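Local atomic coordinates of protein p13 MTCP-1 (Homo sapiens, PDB entry 1A1X), a protein that binds the PH domains of the kinases AKT1 and AKT2, enhances their phosphorylation and activation, and is encoded by a proto-oncogene. Residues Trp15-Gly20 with Gly53-Pro58; Gln27-Ala32 with Ile48-Gly53; Arg42-Gln47 with Val97-Leu102. All coordinates share one frame; numbering follows the deposited sequence.

In the fold
All three contacts belong to one closed antiparallel barrel of eight strands. Contact 3 pairs strands 41-46 and 97-104, its centre about 7 Å from the centre of the chain. Contacts 1 and 2 hold the long loop after strand 41-46 against the barrel: residues 48-53 lie against strand 29-36, then, from the shared G53 onward, the chain crosses to the corner after strand 13-16 and reaches helix 58-61. Centres of contacts 1 and 2 are about 11 Å apart, those of 2 and 3 about 13 Å, those of 1 and 3 about 18 Å. Along the sequence contact 2 falls between the two segments of contact 1, and contact 3 alternates with both.

Contact 1 (Trp15-Gly20 with Gly53-Pro58); sequences WVHQEG and GDAARP
The imidazole of H17 is gripped from two directions: CA of A55 lies over one face, offset toward the rim, while the carbonyl oxygen of G53 sits at the edge beside NE2. The ring stands on a classic beta bulge, H17 and Q18 both facing I21, at the corner where strand 13-16 of the barrel ends. Against this corner runs the irregular chain that leads into helix 58-61.

CG of H17 is anti to the backbone N (chi1 -174°), which sets CG on the side of the loop. There NE2 donates to G53 O at 2.9 Å, an almost straight bond with the acceptor in the ring plane, although NE2 itself stands well above the plane of the carbonyl group. A55 CA lies over the face in a CH-pi contact, 4.0 Å from the ring centroid of H17, its C-H shared with H17 O, and CE1 of H17 is 3.9 Å from A55 CB. Histidine suits the place because one flat group offers both an N-H in its plane and a face for packing; alanine is small enough to let its own backbone come close.

The main chain adds a second hold, for H17 O accepts the N-H of A56 at 2.8 Å. Beyond these bonds the ring of H17 also meets L52, and A56 touches L61 of helix 58-61, which ties this surface contact to the helix. Next to the backbone bond, Q18 CA lies 4.2 Å from A56 CB.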
# COMPACT_ATOMS: atom_id res chain seq x y z
N TRP A 15 -1.70 -12.68 17.69
CA TRP A 15 -0.79 -13.35 18.61
C TRP A 15 0.11 -14.26 17.79
O TRP A 15 -0.37 -15.07 17.01
CB TRP A 15 -1.55 -14.20 19.63
CG TRP A 15 -2.37 -13.46 20.66
CD1 TRP A 15 -3.73 -13.37 20.71
CD2 TRP A 15 -1.88 -12.82 21.85
NE1 TRP A 15 -4.12 -12.72 21.86
CE2 TRP A 15 -3.01 -12.37 22.57
CE3 TRP A 15 -0.61 -12.59 22.38
CZ2 TRP A 15 -2.90 -11.70 23.80
CZ3 TRP A 15 -0.49 -11.92 23.61
CH2 TRP A 15 -1.63 -11.49 24.30
N VAL A 16 1.42 -14.14 18.00
CA VAL A 16 2.41 -14.95 17.30
C VAL A 16 2.27 -16.43 17.67
O VAL A 16 1.85 -16.78 18.79
CB VAL A 16 3.85 -14.46 17.63
CG1 VAL A 16 4.22 -14.79 19.07
CG2 VAL A 16 4.85 -15.03 16.67
N HIS A 17 2.53 -17.30 16.70
CA HIS A 17 2.49 -18.74 16.94
C HIS A 17 3.90 -19.26 16.71
O HIS A 17 4.51 -19.90 17.56
CB HIS A 17 1.53 -19.44 16.00
CG HIS A 17 1.35 -20.89 16.31
ND1 HIS A 17 0.57 -21.32 17.36
CD2 HIS A 17 1.92 -21.99 15.78
CE1 HIS A 17 0.66 -22.64 17.46
NE2 HIS A 17 1.48 -23.07 16.52
N GLN A 18 4.40 -18.93 15.53
CA GLN A 18 5.73 -19.27 15.09
C GLN A 18 6.24 -17.97 14.49
O GLN A 18 5.44 -17.10 14.13
CB GLN A 18 5.63 -20.35 14.02
CG GLN A 18 6.94 -20.95 13.63
CD GLN A 18 6.77 -22.01 12.57
OE1 GLN A 18 6.48 -21.70 11.41
NE2 GLN A 18 6.96 -23.27 12.95
N GLU A 19 7.55 -17.83 14.38
CA GLU A 19 8.14 -16.61 13.82
C GLU A 19 7.46 -16.25 12.51
O GLU A 19 7.45 -17.06 11.58
CB GLU A 19 9.65 -16.81 13.59
CG GLU A 19 10.55 -15.74 14.20
CD GLU A 19 10.69 -14.49 13.33
OE1 GLU A 19 9.83 -13.59 13.41
OE2 GLU A 19 11.68 -14.41 12.59
N GLY A 20 6.86 -15.07 12.46
CA GLY A 20 6.19 -14.63 11.24
C GLY A 20 4.77 -15.10 11.00
O GLY A 20 4.13 -14.65 10.05
N GLY A 53 2.22 -25.80 13.49
CA GLY A 53 2.89 -26.90 14.16
C GLY A 53 2.96 -26.48 15.61
O GLY A 53 2.00 -25.90 16.15
N ASP A 54 4.11 -26.71 16.24
CA ASP A 54 4.29 -26.33 17.64
C ASP A 54 4.46 -24.81 17.76
O ASP A 54 4.97 -24.16 16.84
CB ASP A 54 5.54 -27.00 18.22
CG ASP A 54 5.51 -28.51 18.12
OD1 ASP A 54 4.41 -29.08 17.95
OD2 ASP A 54 6.58 -29.13 18.21
N ALA A 55 4.01 -24.25 18.88
CA ALA A 55 4.18 -22.83 19.13
C ALA A 55 5.66 -22.68 19.44
O ALA A 55 6.23 -23.53 20.12
CB ALA A 55 3.35 -22.39 20.30
N ALA A 56 6.29 -21.64 18.93
CA ALA A 56 7.71 -21.45 19.19
C ALA A 56 7.95 -21.00 20.64
O ALA A 56 7.07 -20.40 21.26
CB ALA A 56 8.30 -20.42 18.22
N ARG A 57 9.13 -21.32 21.17
CA ARG A 57 9.48 -20.92 22.53
C ARG A 57 9.85 -19.44 22.50
O ARG A 57 10.51 -18.98 21.57
CB ARG A 57 10.70 -21.69 23.04
CG ARG A 57 10.55 -23.19 23.03
CD ARG A 57 9.38 -23.67 23.88
NE ARG A 57 9.35 -25.13 23.94
CZ ARG A 57 8.43 -25.84 24.58
NH1 ARG A 57 7.44 -25.22 25.23
NH2 ARG A 57 8.51 -27.16 24.61
N PRO A 58 9.41 -18.68 23.52
CA PRO A 58 9.70 -17.24 23.60
C PRO A 58 11.20 -16.92 23.48
O PRO A 58 11.59 -15.86 22.97
CB PRO A 58 9.13 -16.86 24.97
CG PRO A 58 7.96 -17.79 25.11
CD PRO A 58 8.53 -19.10 24.63

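Contact 2 (Gln27-Ala32 with Ile48-Gly53); sequences QRTWVA and IQVPLG
T29 has chi1 at 54°, which puts OG1 in the crowded position between its own backbone N and carbonyl carbon, where it faces I48, and leaves CG2 anti to the carbonyl carbon, facing L52. One branch is thus spent on a hydrogen bond and the other on packing, a division of labour for which threonine is well made. The setting is the start of strand 29-36 of the barrel, with the irregular loop that follows strand 41-46 lying alongside it.

OG1 of T29 donates to I48 O at 2.8 Å, the hydroxyl tilted 26° from the plane of that carbonyl. T29 O and I48 O, both acceptors, lie 3.1 Å apart without bonding; T29 O accepts instead from Q47 NE2. On the other branch, T29 and L52 reach toward each other tip to tip, CG2 of T29 lying 3.8 Å from CD2 of L52. CG2 of V50 also rests near the threonine hydroxyl.

Two residues on, V31 again points to the loop. Its side chain and that of V50 cross obliquely, two beta-branched residues whose compact methyl groups pack between strand and loop. The side chain of W30 starts away from the loop; its indole packs on V45 and L100 and gives its N-H to D24. V50 touches I21, and L52 touches the side chain of R23, both of strand 21-24. The closest approach of the valines is between V31 CG2 and V50 CG1, at 3.7 Å.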
# COMPACT_ATOMS: atom_id res chain seq x y z
N GLN A 27 -8.98 -17.17 15.19
CA GLN A 27 -8.09 -18.31 14.98
C GLN A 27 -7.56 -18.41 13.55
O GLN A 27 -6.99 -19.43 13.16
CB GLN A 27 -8.77 -19.63 15.38
CG GLN A 27 -9.03 -19.79 16.87
CD GLN A 27 -9.90 -21.00 17.17
OE1 GLN A 27 -11.10 -20.86 17.43
NE2 GLN A 27 -9.30 -22.19 17.10
N ARG A 28 -7.76 -17.36 12.77
CA ARG A 28 -7.27 -17.33 11.40
C ARG A 28 -5.79 -16.97 11.42
O ARG A 28 -5.34 -16.17 12.25
CB ARG A 28 -8.04 -16.30 10.59
CG ARG A 28 -9.50 -16.64 10.40
CD ARG A 28 -10.17 -15.58 9.59
NE ARG A 28 -9.94 -14.27 10.18
CZ ARG A 28 -10.34 -13.13 9.64
NH1 ARG A 28 -11.00 -13.13 8.48
NH2 ARG A 28 -10.07 -11.98 10.25
N THR A 29 -5.02 -17.57 10.52
CA THR A 29 -3.60 -17.29 10.46
C THR A 29 -3.25 -16.14 9.52
O THR A 29 -3.91 -15.91 8.50
CB THR A 29 -2.79 -18.54 10.08
OG1 THR A 29 -3.30 -19.09 8.87
CG2 THR A 29 -2.86 -19.58 11.18
N TRP A 30 -2.23 -15.38 9.90
CA TRP A 30 -1.73 -14.24 9.14
C TRP A 30 -0.24 -14.44 9.01
O TRP A 30 0.41 -14.84 9.98
CB TRP A 30 -2.00 -12.95 9.89
CG TRP A 30 -3.42 -12.54 9.92
CD1 TRP A 30 -4.41 -13.08 10.68
CD2 TRP A 30 -4.01 -11.47 9.17
NE1 TRP A 30 -5.59 -12.40 10.46
CE2 TRP A 30 -5.38 -11.41 9.54
CE3 TRP A 30 -3.53 -10.55 8.23
CZ2 TRP A 30 -6.26 -10.47 9.01
CZ3 TRP A 30 -4.41 -9.61 7.70
CH2 TRP A 30 -5.76 -9.58 8.09
N VAL A 31 0.31 -14.23 7.82
CA VAL A 31 1.74 -14.37 7.60
C VAL A 31 2.35 -12.97 7.53
O VAL A 31 1.89 -12.12 6.75
CB VAL A 31 2.05 -15.13 6.27
CG1 VAL A 31 3.54 -15.16 6.01
CG2 VAL A 31 1.51 -16.56 6.35
N ALA A 32 3.35 -12.72 8.36
CA ALA A 32 3.99 -11.41 8.39
C ALA A 32 5.42 -11.43 7.85
O ALA A 32 6.22 -12.29 8.21
CB ALA A 32 3.97 -10.85 9.81
N ILE A 48 -3.50 -15.51 5.20
CA ILE A 48 -3.37 -16.71 4.40
C ILE A 48 -3.37 -17.91 5.33
O ILE A 48 -2.72 -17.90 6.38
CB ILE A 48 -2.04 -16.68 3.59
CG1 ILE A 48 -2.04 -15.47 2.63
CG2 ILE A 48 -1.85 -18.00 2.82
CD1 ILE A 48 -0.73 -15.28 1.87
N GLN A 49 -4.14 -18.92 4.95
CA GLN A 49 -4.26 -20.17 5.71
C GLN A 49 -2.97 -20.99 5.56
O GLN A 49 -2.60 -21.41 4.47
CB GLN A 49 -5.45 -20.96 5.17
CG GLN A 49 -5.76 -22.25 5.90
CD GLN A 49 -7.04 -22.90 5.39
OE1 GLN A 49 -8.14 -22.32 5.50
NE2 GLN A 49 -6.92 -24.09 4.81
N VAL A 50 -2.24 -21.14 6.66
CA VAL A 50 -1.00 -21.90 6.64
C VAL A 50 -1.06 -22.96 7.73
O VAL A 50 -1.87 -22.85 8.65
CB VAL A 50 0.25 -21.00 6.85
CG1 VAL A 50 0.43 -20.06 5.67
CG2 VAL A 50 0.13 -20.20 8.13
N PRO A 51 -0.24 -24.01 7.63
CA PRO A 51 -0.26 -25.05 8.66
C PRO A 51 0.32 -24.52 9.96
O PRO A 51 1.08 -23.55 9.96
CB PRO A 51 0.62 -26.15 8.07
CG PRO A 51 1.62 -25.37 7.28
CD PRO A 51 0.75 -24.34 6.59
N LEU A 52 -0.11 -25.11 11.06
CA LEU A 52 0.39 -24.71 12.36
C LEU A 52 0.99 -25.94 13.01
O LEU A 52 0.39 -27.01 13.01
CB LEU A 52 -0.73 -24.17 13.25
CG LEU A 52 -1.31 -22.80 12.89
CD1 LEU A 52 -2.46 -22.48 13.82
CD2 LEU A 52 -0.24 -21.75 12.97
N GLY A 53 2.22 -25.80 13.49
CA GLY A 53 2.89 -26.90 14.16
C GLY A 53 2.96 -26.48 15.61
O GLY A 53 2.00 -25.90 16.15

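Contact 3 (Arg42-Gln47 with Val97-Leu102); sequences RARVQQ and VQELLL
E99 OE1 takes two donors from the neighbouring strand. Q46 NE2 donates to it at 2.7 Å, meeting the anti lone pair of this oxygen with amide and carboxylate nearly coplanar, while R44 NH1, 3.4 Å from E99 OE1, adds a weak hydrogen bond within a salt bridge. R44 bends at chi3 (57°), its CG and CD lying across the carboxylate. An alanine at E99 would probably leave Q46 NE2 without its acceptor, free to turn, and R44 NH1 without this charge, although E35 would still hold R44 NE.

The main chain is satisfied pair by pair. A43 and L102 exchange two bonds, as do V45 and L100, whose L100 N to V45 O distance is 2.7 Å. Q47 N bonds to Q98 O at 3.0 Å, but the return bond is replaced by a water that donates to Q47 O and accepts from Q98 N. R42 finds its partners in Q89 and in E5 and M93 of the second subunit.

A43, V45, L100 and L102 lie on one face; R44, Q46, E99 and the apolar L101 lie on the other. This antiparallel pairing is part of the closed eight-stranded barrel of this TCL1-family protein.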
# COMPACT_ATOMS: atom_id res chain seq x y z
N ARG A 42 8.79 -1.72 8.14
CA ARG A 42 7.40 -2.00 7.80
C ARG A 42 7.18 -3.51 7.85
O ARG A 42 8.11 -4.28 7.66
CB ARG A 42 7.05 -1.50 6.39
CG ARG A 42 6.89 0.01 6.24
CD ARG A 42 6.00 0.36 5.03
NE ARG A 42 6.04 1.78 4.68
CZ ARG A 42 6.80 2.30 3.72
NH1 ARG A 42 7.58 1.52 2.98
NH2 ARG A 42 6.79 3.60 3.50
N ALA A 43 5.95 -3.91 8.15
CA ALA A 43 5.60 -5.32 8.17
C ALA A 43 4.38 -5.45 7.27
O ALA A 43 3.45 -4.67 7.38
CB ALA A 43 5.26 -5.77 9.58
N ARG A 44 4.43 -6.37 6.32
CA ARG A 44 3.31 -6.59 5.42
C ARG A 44 2.70 -7.89 5.94
O ARG A 44 3.38 -8.91 6.02
CB ARG A 44 3.80 -6.72 3.98
CG ARG A 44 2.68 -6.75 2.95
CD ARG A 44 3.18 -6.21 1.62
NE ARG A 44 4.33 -6.95 1.14
CZ ARG A 44 4.26 -8.08 0.44
NH1 ARG A 44 3.09 -8.61 0.14
NH2 ARG A 44 5.38 -8.66 0.03
N VAL A 45 1.45 -7.82 6.36
CA VAL A 45 0.78 -8.98 6.94
C VAL A 45 -0.43 -9.38 6.11
O VAL A 45 -1.33 -8.56 5.88
CB VAL A 45 0.34 -8.69 8.41
CG1 VAL A 45 0.13 -9.97 9.16
CG2 VAL A 45 1.37 -7.80 9.13
N GLN A 46 -0.44 -10.63 5.67
CA GLN A 46 -1.53 -11.15 4.85
C GLN A 46 -2.24 -12.34 5.49
O GLN A 46 -1.60 -13.25 6.05
CB GLN A 46 -1.00 -11.56 3.47
CG GLN A 46 -0.51 -10.40 2.63
CD GLN A 46 -0.10 -10.83 1.24
OE1 GLN A 46 -0.03 -12.02 0.96
NE2 GLN A 46 0.17 -9.86 0.37
N GLN A 47 -3.56 -12.34 5.38
CA GLN A 47 -4.39 -13.40 5.93
C GLN A 47 -4.41 -14.57 4.96
O GLN A 47 -5.17 -14.60 3.99
CB GLN A 47 -5.82 -12.89 6.19
CG GLN A 47 -6.56 -13.63 7.30
CD GLN A 47 -7.08 -14.97 6.85
OE1 GLN A 47 -8.15 -15.06 6.25
NE2 GLN A 47 -6.33 -16.04 7.13
N VAL A 97 -6.45 -11.60 -1.36
CA VAL A 97 -5.97 -11.79 0.01
C VAL A 97 -5.98 -10.48 0.79
O VAL A 97 -5.53 -9.45 0.29
CB VAL A 97 -4.53 -12.35 0.01
CG1 VAL A 97 -4.00 -12.49 1.42
CG2 VAL A 97 -4.50 -13.69 -0.69
N GLN A 98 -6.50 -10.54 2.01
CA GLN A 98 -6.55 -9.36 2.88
C GLN A 98 -5.12 -9.02 3.32
O GLN A 98 -4.37 -9.90 3.76
CB GLN A 98 -7.44 -9.63 4.09
CG GLN A 98 -7.78 -8.39 4.89
CD GLN A 98 -8.75 -8.68 6.02
OE1 GLN A 98 -8.90 -7.88 6.94
NE2 GLN A 98 -9.42 -9.83 5.94
N GLU A 99 -4.76 -7.75 3.21
CA GLU A 99 -3.42 -7.32 3.56
C GLU A 99 -3.32 -6.07 4.43
O GLU A 99 -4.00 -5.07 4.18
CB GLU A 99 -2.61 -7.11 2.27
CG GLU A 99 -1.25 -6.48 2.51
CD GLU A 99 -0.50 -6.23 1.23
OE1 GLU A 99 -0.01 -7.19 0.61
OE2 GLU A 99 -0.36 -5.06 0.84
N LEU A 100 -2.47 -6.14 5.45
CA LEU A 100 -2.23 -5.00 6.33
C LEU A 100 -0.81 -4.56 6.07
O LEU A 100 0.06 -5.41 5.87
CB LEU A 100 -2.33 -5.40 7.80
CG LEU A 100 -3.70 -5.60 8.46
CD1 LEU A 100 -3.50 -6.21 9.83
CD2 LEU A 100 -4.43 -4.28 8.55
N LEU A 101 -0.60 -3.25 5.96
CA LEU A 101 0.74 -2.71 5.78
C LEU A 101 0.98 -1.85 7.02
O LEU A 101 0.37 -0.78 7.17
CB LEU A 101 0.88 -1.88 4.50
CG LEU A 101 2.33 -1.42 4.31
CD1 LEU A 101 3.23 -2.63 4.10
CD2 LEU A 101 2.45 -0.42 3.16
N LEU A 102 1.83 -2.35 7.91
CA LEU A 102 2.16 -1.70 9.17
C LEU A 102 3.52 -1.02 9.17
O LEU A 102 4.50 -1.55 8.66
CB LEU A 102 2.15 -2.73 10.30
CG LEU A 102 0.88 -3.56 10.48
CD1 LEU A 102 1.04 -4.56 11.63
CD2 LEU A 102 -0.29 -2.62 10.74
O HOH W 1 -7.58 -13.15 2.92